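PDB 6DG5: interleukin-2 receptor subunit beta from Mus musculus, which binds interleukin-2 as the beta subunit of its receptor and probably passes on the cytokine's growth signal. Local coordinates for residues L107-L113 with V181-A187; Q121-W127 with Q166-M172. All coordinates share one frame; numbering follows the deposited sequence.

Contact 1 of 2, residues L107-L113 with V181-A187. With FUC (alpha-L-fucopyranose), chain E.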
# COMPACT_ATOMS: atom_id res chain seq x y z
N LEU B 107 3.32 4.73 -15.36
CA LEU B 107 1.95 4.24 -15.41
C LEU B 107 1.20 4.81 -16.61
O LEU B 107 1.65 5.74 -17.29
CB LEU B 107 1.22 4.58 -14.11
CG LEU B 107 1.61 3.77 -12.88
CD1 LEU B 107 1.36 4.56 -11.60
CD2 LEU B 107 0.83 2.47 -12.87
N VAL B 108 0.04 4.23 -16.87
CA VAL B 108 -0.83 4.68 -17.95
C VAL B 108 -1.52 5.97 -17.53
O VAL B 108 -1.95 6.12 -16.38
CB VAL B 108 -1.85 3.59 -18.32
CG1 VAL B 108 -2.95 4.14 -19.21
CG2 VAL B 108 -1.14 2.43 -19.01
N ALA B 109 -1.62 6.92 -18.46
CA ALA B 109 -2.17 8.23 -18.17
C ALA B 109 -3.60 8.11 -17.64
O ALA B 109 -4.33 7.18 -18.01
CB ALA B 109 -2.15 9.10 -19.42
N PRO B 110 -4.02 9.02 -16.76
CA PRO B 110 -5.41 8.99 -16.27
C PRO B 110 -6.39 9.24 -17.40
O PRO B 110 -6.10 9.96 -18.36
CB PRO B 110 -5.45 10.11 -15.23
CG PRO B 110 -4.02 10.32 -14.85
CD PRO B 110 -3.23 10.05 -16.09
N HIS B 111 -7.57 8.63 -17.28
CA HIS B 111 -8.61 8.74 -18.30
C HIS B 111 -9.94 9.06 -17.62
O HIS B 111 -10.01 9.24 -16.40
CB HIS B 111 -8.70 7.46 -19.12
CG HIS B 111 -8.97 6.23 -18.31
ND1 HIS B 111 -10.25 5.84 -17.97
CD2 HIS B 111 -8.14 5.32 -17.76
CE1 HIS B 111 -10.18 4.73 -17.25
NE2 HIS B 111 -8.91 4.39 -17.11
N SER B 112 -10.99 9.14 -18.44
CA SER B 112 -12.35 9.37 -17.96
C SER B 112 -12.46 10.66 -17.15
O SER B 112 -13.15 10.71 -16.13
CB SER B 112 -12.87 8.18 -17.15
OG SER B 112 -13.08 7.05 -17.98
N LEU B 113 -11.77 11.70 -17.60
CA LEU B 113 -11.89 13.00 -16.95
C LEU B 113 -13.27 13.59 -17.23
O LEU B 113 -13.73 13.58 -18.38
CB LEU B 113 -10.80 13.96 -17.44
CG LEU B 113 -9.60 14.16 -16.53
CD1 LEU B 113 -8.58 13.06 -16.73
CD2 LEU B 113 -8.97 15.53 -16.75
N VAL B 181 -7.66 21.27 -18.30
CA VAL B 181 -7.04 20.55 -17.18
C VAL B 181 -6.48 19.22 -17.67
O VAL B 181 -7.13 18.49 -18.43
CB VAL B 181 -8.06 20.33 -16.04
CG1 VAL B 181 -7.58 19.23 -15.10
CG2 VAL B 181 -8.26 21.61 -15.26
N GLN B 182 -5.26 18.91 -17.23
CA GLN B 182 -4.63 17.61 -17.45
C GLN B 182 -4.16 17.06 -16.12
O GLN B 182 -3.73 17.81 -15.24
CB GLN B 182 -3.44 17.71 -18.41
CG GLN B 182 -3.80 18.03 -19.84
CD GLN B 182 -2.59 18.00 -20.76
OE1 GLN B 182 -1.64 18.77 -20.58
NE2 GLN B 182 -2.61 17.11 -21.74
N VAL B 183 -4.22 15.73 -15.97
CA VAL B 183 -3.82 15.05 -14.75
C VAL B 183 -2.83 13.95 -15.10
O VAL B 183 -2.82 13.43 -16.22
CB VAL B 183 -5.04 14.47 -13.99
CG1 VAL B 183 -4.70 14.22 -12.54
CG2 VAL B 183 -6.24 15.40 -14.11
N ARG B 184 -1.98 13.60 -14.13
CA ARG B 184 -1.04 12.50 -14.29
C ARG B 184 -0.83 11.81 -12.95
O ARG B 184 -1.18 12.35 -11.89
CB ARG B 184 0.30 12.99 -14.86
CG ARG B 184 0.97 14.08 -14.06
CD ARG B 184 2.25 14.52 -14.75
NE ARG B 184 3.06 15.41 -13.91
CZ ARG B 184 4.28 15.82 -14.24
NH1 ARG B 184 4.83 15.43 -15.37
NH2 ARG B 184 4.95 16.63 -13.42
N VAL B 185 -0.25 10.61 -13.00
CA VAL B 185 -0.23 9.70 -11.85
C VAL B 185 1.17 9.11 -11.68
O VAL B 185 1.93 8.98 -12.64
CB VAL B 185 -1.29 8.59 -12.01
CG1 VAL B 185 -0.98 7.71 -13.21
CG2 VAL B 185 -1.43 7.76 -10.74
N LYS B 186 1.50 8.76 -10.44
CA LYS B 186 2.80 8.19 -10.09
C LYS B 186 2.67 7.43 -8.78
O LYS B 186 1.73 7.66 -8.00
CB LYS B 186 3.87 9.27 -9.99
CG LYS B 186 5.31 8.78 -10.02
CD LYS B 186 6.29 9.94 -10.10
CE LYS B 186 6.85 10.31 -8.73
NZ LYS B 186 5.80 10.37 -7.67
N ALA B 187 3.61 6.52 -8.54
CA ALA B 187 3.68 5.75 -7.30
C ALA B 187 5.07 5.93 -6.69
O ALA B 187 6.06 5.45 -7.25
CB ALA B 187 3.38 4.27 -7.54
C1 FUC E . 3.27 3.64 -22.87
C2 FUC E . 3.25 3.43 -21.34
C3 FUC E . 3.05 4.75 -20.58
C4 FUC E . 2.44 5.85 -21.47
C5 FUC E . 3.33 6.08 -22.71
C6 FUC E . 2.59 6.72 -23.88
O2 FUC E . 4.42 2.77 -20.87
O3 FUC E . 2.18 4.54 -19.48
O4 FUC E . 1.10 5.55 -21.84
O5 FUC E . 3.93 4.85 -23.21
O HOH W 1 3.68 6.87 -13.23

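Contact 2 of 2, residues Q121-W127 with Q166-M172. With NAG (2-acetamido-2-deoxy-beta-D-glucopyranose), chain D.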
# COMPACT_ATOMS: atom_id res chain seq x y z
N GLN B 121 -17.84 29.77 -9.53
CA GLN B 121 -16.47 29.78 -9.05
C GLN B 121 -15.96 28.41 -8.60
O GLN B 121 -14.75 28.27 -8.39
CB GLN B 121 -16.31 30.77 -7.88
CG GLN B 121 -16.66 32.20 -8.23
CD GLN B 121 -15.85 33.20 -7.43
OE1 GLN B 121 -14.84 33.73 -7.91
NE2 GLN B 121 -16.28 33.48 -6.20
N ARG B 122 -16.82 27.42 -8.45
CA ARG B 122 -16.43 26.10 -7.98
C ARG B 122 -16.54 25.08 -9.11
O ARG B 122 -17.29 25.26 -10.07
CB ARG B 122 -17.31 25.66 -6.80
CG ARG B 122 -17.32 26.64 -5.63
CD ARG B 122 -18.62 26.53 -4.84
NE ARG B 122 -18.59 25.45 -3.85
CZ ARG B 122 -18.77 25.63 -2.54
NH1 ARG B 122 -19.01 26.85 -2.07
NH2 ARG B 122 -18.72 24.60 -1.71
N CYS B 123 -15.76 24.00 -8.98
CA CYS B 123 -15.75 22.93 -9.97
C CYS B 123 -15.06 21.69 -9.43
O CYS B 123 -13.96 21.77 -8.88
CB CYS B 123 -15.05 23.39 -11.25
SG CYS B 123 -14.92 22.12 -12.52
N ASN B 124 -15.70 20.53 -9.59
CA ASN B 124 -15.18 19.25 -9.12
C ASN B 124 -14.98 18.34 -10.32
O ASN B 124 -15.93 18.07 -11.07
CB ASN B 124 -16.13 18.61 -8.10
CG ASN B 124 -15.51 17.43 -7.37
OD1 ASN B 124 -14.38 17.03 -7.66
ND2 ASN B 124 -16.26 16.87 -6.42
N ILE B 125 -13.75 17.88 -10.51
CA ILE B 125 -13.35 17.11 -11.69
C ILE B 125 -12.85 15.75 -11.25
O ILE B 125 -12.01 15.66 -10.34
CB ILE B 125 -12.27 17.86 -12.49
CG1 ILE B 125 -12.84 19.15 -13.09
CG2 ILE B 125 -11.69 16.96 -13.58
CD1 ILE B 125 -11.82 20.26 -13.22
N SER B 126 -13.34 14.69 -11.89
CA SER B 126 -12.98 13.32 -11.56
C SER B 126 -12.14 12.70 -12.66
O SER B 126 -12.05 13.22 -13.78
CB SER B 126 -14.24 12.47 -11.33
OG SER B 126 -15.01 12.98 -10.26
N TRP B 127 -11.51 11.56 -12.34
CA TRP B 127 -10.73 10.82 -13.32
C TRP B 127 -10.51 9.40 -12.81
O TRP B 127 -10.30 9.18 -11.62
CB TRP B 127 -9.38 11.49 -13.60
CG TRP B 127 -8.53 11.72 -12.39
CD1 TRP B 127 -7.68 10.83 -11.80
CD2 TRP B 127 -8.43 12.94 -11.64
NE1 TRP B 127 -7.07 11.42 -10.72
CE2 TRP B 127 -7.51 12.71 -10.60
CE3 TRP B 127 -9.04 14.19 -11.74
CZ2 TRP B 127 -7.18 13.69 -9.66
CZ3 TRP B 127 -8.71 15.17 -10.81
CH2 TRP B 127 -7.79 14.91 -9.79
N GLN B 166 -8.20 11.12 -6.81
CA GLN B 166 -8.92 10.92 -8.07
C GLN B 166 -10.08 11.91 -8.22
O GLN B 166 -11.11 11.59 -8.83
CB GLN B 166 -9.42 9.48 -8.22
CG GLN B 166 -8.31 8.49 -8.56
CD GLN B 166 -8.83 7.11 -8.89
OE1 GLN B 166 -9.12 6.31 -7.99
NE2 GLN B 166 -8.94 6.82 -10.18
N TRP B 167 -9.91 13.11 -7.68
CA TRP B 167 -10.81 14.24 -7.90
C TRP B 167 -10.19 15.47 -7.26
O TRP B 167 -9.42 15.36 -6.30
CB TRP B 167 -12.21 14.00 -7.32
CG TRP B 167 -12.25 13.74 -5.84
CD1 TRP B 167 -12.28 12.53 -5.23
CD2 TRP B 167 -12.26 14.73 -4.80
NE1 TRP B 167 -12.30 12.69 -3.86
CE2 TRP B 167 -12.29 14.03 -3.58
CE3 TRP B 167 -12.25 16.12 -4.78
CZ2 TRP B 167 -12.31 14.69 -2.35
CZ3 TRP B 167 -12.26 16.77 -3.56
CH2 TRP B 167 -12.30 16.06 -2.36
N LEU B 168 -10.53 16.65 -7.79
CA LEU B 168 -10.16 17.90 -7.13
C LEU B 168 -11.31 18.89 -7.23
O LEU B 168 -11.99 18.99 -8.25
CB LEU B 168 -8.88 18.52 -7.72
CG LEU B 168 -8.50 18.47 -9.20
CD1 LEU B 168 -9.47 19.23 -10.08
CD2 LEU B 168 -7.10 19.04 -9.35
N PHE B 169 -11.52 19.62 -6.14
CA PHE B 169 -12.53 20.67 -6.07
C PHE B 169 -11.80 22.00 -6.24
O PHE B 169 -11.01 22.40 -5.38
CB PHE B 169 -13.28 20.61 -4.75
CG PHE B 169 -14.62 21.29 -4.77
CD1 PHE B 169 -15.76 20.60 -5.15
CD2 PHE B 169 -14.75 22.62 -4.39
CE1 PHE B 169 -17.00 21.22 -5.16
CE2 PHE B 169 -15.98 23.24 -4.40
CZ PHE B 169 -17.10 22.54 -4.79
N LEU B 170 -12.05 22.68 -7.36
CA LEU B 170 -11.35 23.92 -7.68
C LEU B 170 -12.12 25.11 -7.14
O LEU B 170 -13.34 25.20 -7.28
CB LEU B 170 -11.17 24.06 -9.19
CG LEU B 170 -10.20 23.07 -9.84
CD1 LEU B 170 -10.15 23.26 -11.34
CD2 LEU B 170 -8.81 23.22 -9.23
N GLU B 171 -11.39 26.04 -6.52
CA GLU B 171 -11.94 27.28 -6.01
C GLU B 171 -11.29 28.46 -6.72
O GLU B 171 -10.36 28.30 -7.50
CB GLU B 171 -11.72 27.39 -4.49
CG GLU B 171 -12.30 26.23 -3.68
CD GLU B 171 -13.78 26.40 -3.39
OE1 GLU B 171 -14.36 25.49 -2.75
OE2 GLU B 171 -14.35 27.43 -3.80
N MET B 172 -11.81 29.66 -6.42
CA MET B 172 -11.24 30.91 -6.93
C MET B 172 -11.21 30.94 -8.46
O MET B 172 -10.23 31.36 -9.07
CB MET B 172 -9.84 31.15 -6.36
CG MET B 172 -9.68 30.78 -4.89
SD MET B 172 -10.39 31.97 -3.74
CE MET B 172 -9.09 33.21 -3.69
C1 NAG D . -15.82 15.73 -5.64
C2 NAG D . -16.23 15.84 -4.16
C3 NAG D . -15.84 14.58 -3.39
C4 NAG D . -16.34 13.32 -4.10
C5 NAG D . -15.91 13.34 -5.56
C6 NAG D . -16.46 12.19 -6.36
C7 NAG D . -16.22 17.71 -2.57
C8 NAG D . -15.45 18.90 -2.05
N2 NAG D . -15.63 17.02 -3.55
O3 NAG D . -16.39 14.65 -2.08
O4 NAG D . -15.78 12.16 -3.48
O5 NAG D . -16.37 14.54 -6.19
O6 NAG D . -17.88 12.20 -6.39
O7 NAG D . -17.31 17.40 -2.11

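Contact 1 of 2, residues L107-L113 with V181-A187
Leu107 CA and Lys186 CA are 6.7 Å apart, and the end-to-end directions of 107-113 and 181-187 differ by 149°. No direct hydrogen bond joins the two; one water bridges them, accepting from Leu107 N and donating to Val185 O at 2.8 Å. The loop 107-110, leading into strand 111-118, lies along strand 178-187; Leu113 alone brings in the first sheet of the fibronectin type-III sandwich, strand 178-187 belonging to the other. Pro110 CG and CD rest on Val183 O and Arg184 CA, with Pro110 CD 3.4 Å from Val183 O. At one end Leu113 CD2 meets Val183 CG2 at 3.8 Å, the two side chains slanting across each other. At the other, Val185 has CG1 between its own N and carbonyl carbon (chi1 64°), and that methyl lies 3.9 Å from Leu107 CB and close to Val108 O. A fucose sits beside Leu107 and Val108. Arg184 and Lys186 start out on the far side, where both make cation-pi contacts with Trp195 of the WSXWS motif and Arg184 forms a salt bridge with Glu143. The contact is thus held by aliphatic carbons packed on each other and on backbone carbonyls, the water being its polar link.

Contact 2 of 2, residues Q121-W127 with Q166-M172
Asn124 carries an N-acetylglucosamine that folds across the strand pair onto Trp167: ND2 is bonded to sugar C1, and sugar C3 stands 3.5 Å above the indole plane, over its centre. Asn124 shares a sheet face with Trp167 and Phe169 by its place in the strand; its chi1 of -168°, with CG opposite the backbone N, sets where the amide lies on that face, Asn124 OD1 being 3.7 Å from Trp167 CE3. The acetyl methyl C8 also comes obliquely to Phe169 CD1, at 3.5 Å. With an alanine in place of Trp167 the sugar has no indole to lie on, and the glycan is likely to swing more freely about Asn124. Just before the strand, Arg122 NE approaches the edge of the Phe169 ring, 3.4 Å from CZ, with guanidinium and ring planes 86° apart. Glu171 OE1 lies over a guanidinium face at 4.4 Å from Arg122 NE, too far out of plane to receive an N-H, so any attraction is probably electrostatic only. The backbones form an antiparallel pair at the edge of the three-stranded sheet of the fibronectin type-III domain: Ile125 and Leu168 exchange two hydrogen bonds, while of the two between Cys123 and Leu170, that from Cys123 N is weak. On the opposite face, Ile125 CD1 meets Leu170 CD1 at 3.9 Å, and Phe204 of the other sheet packs on both residues. One face of the Trp127 ring lies against the backbone of Gln166 and Trp167; Gln166 C is 3.6 Å above the ring, over its centre, and Leu168 CG sits at the edge, 3.7 Å from Trp127 CH2. Gln166 NE2 makes a weak bond to Trp127 O, and its OE1 accepts from Arg164 NE. Another protein chain packs an aromatic side chain on Trp167 and hydrogen-bonds to Glu171 N.

Contact 1 is core, six of its ten touching residues being buried and none exposed; its centre is about 9 Å from that of the chain. Contact 2, its centre about 24 Å out, is partly buried. They differ in kind: contact 1 packs a loop and one strand residue on a strand of the other sheet, whereas contact 2 joins neighbouring strands of one sheet through backbone hydrogen bonds. They meet at Trp127, whose CE2 is 3.7 Å from Val183 CG1 and whose CB is 3.6 Å from Leu113 CD1. Contact 2 has a glycan attached within it and touches another protein chain; a glycan sugar merely touches contact 1. The inner side of contact 2 is apolar, with Trp127 among aliphatic side chains.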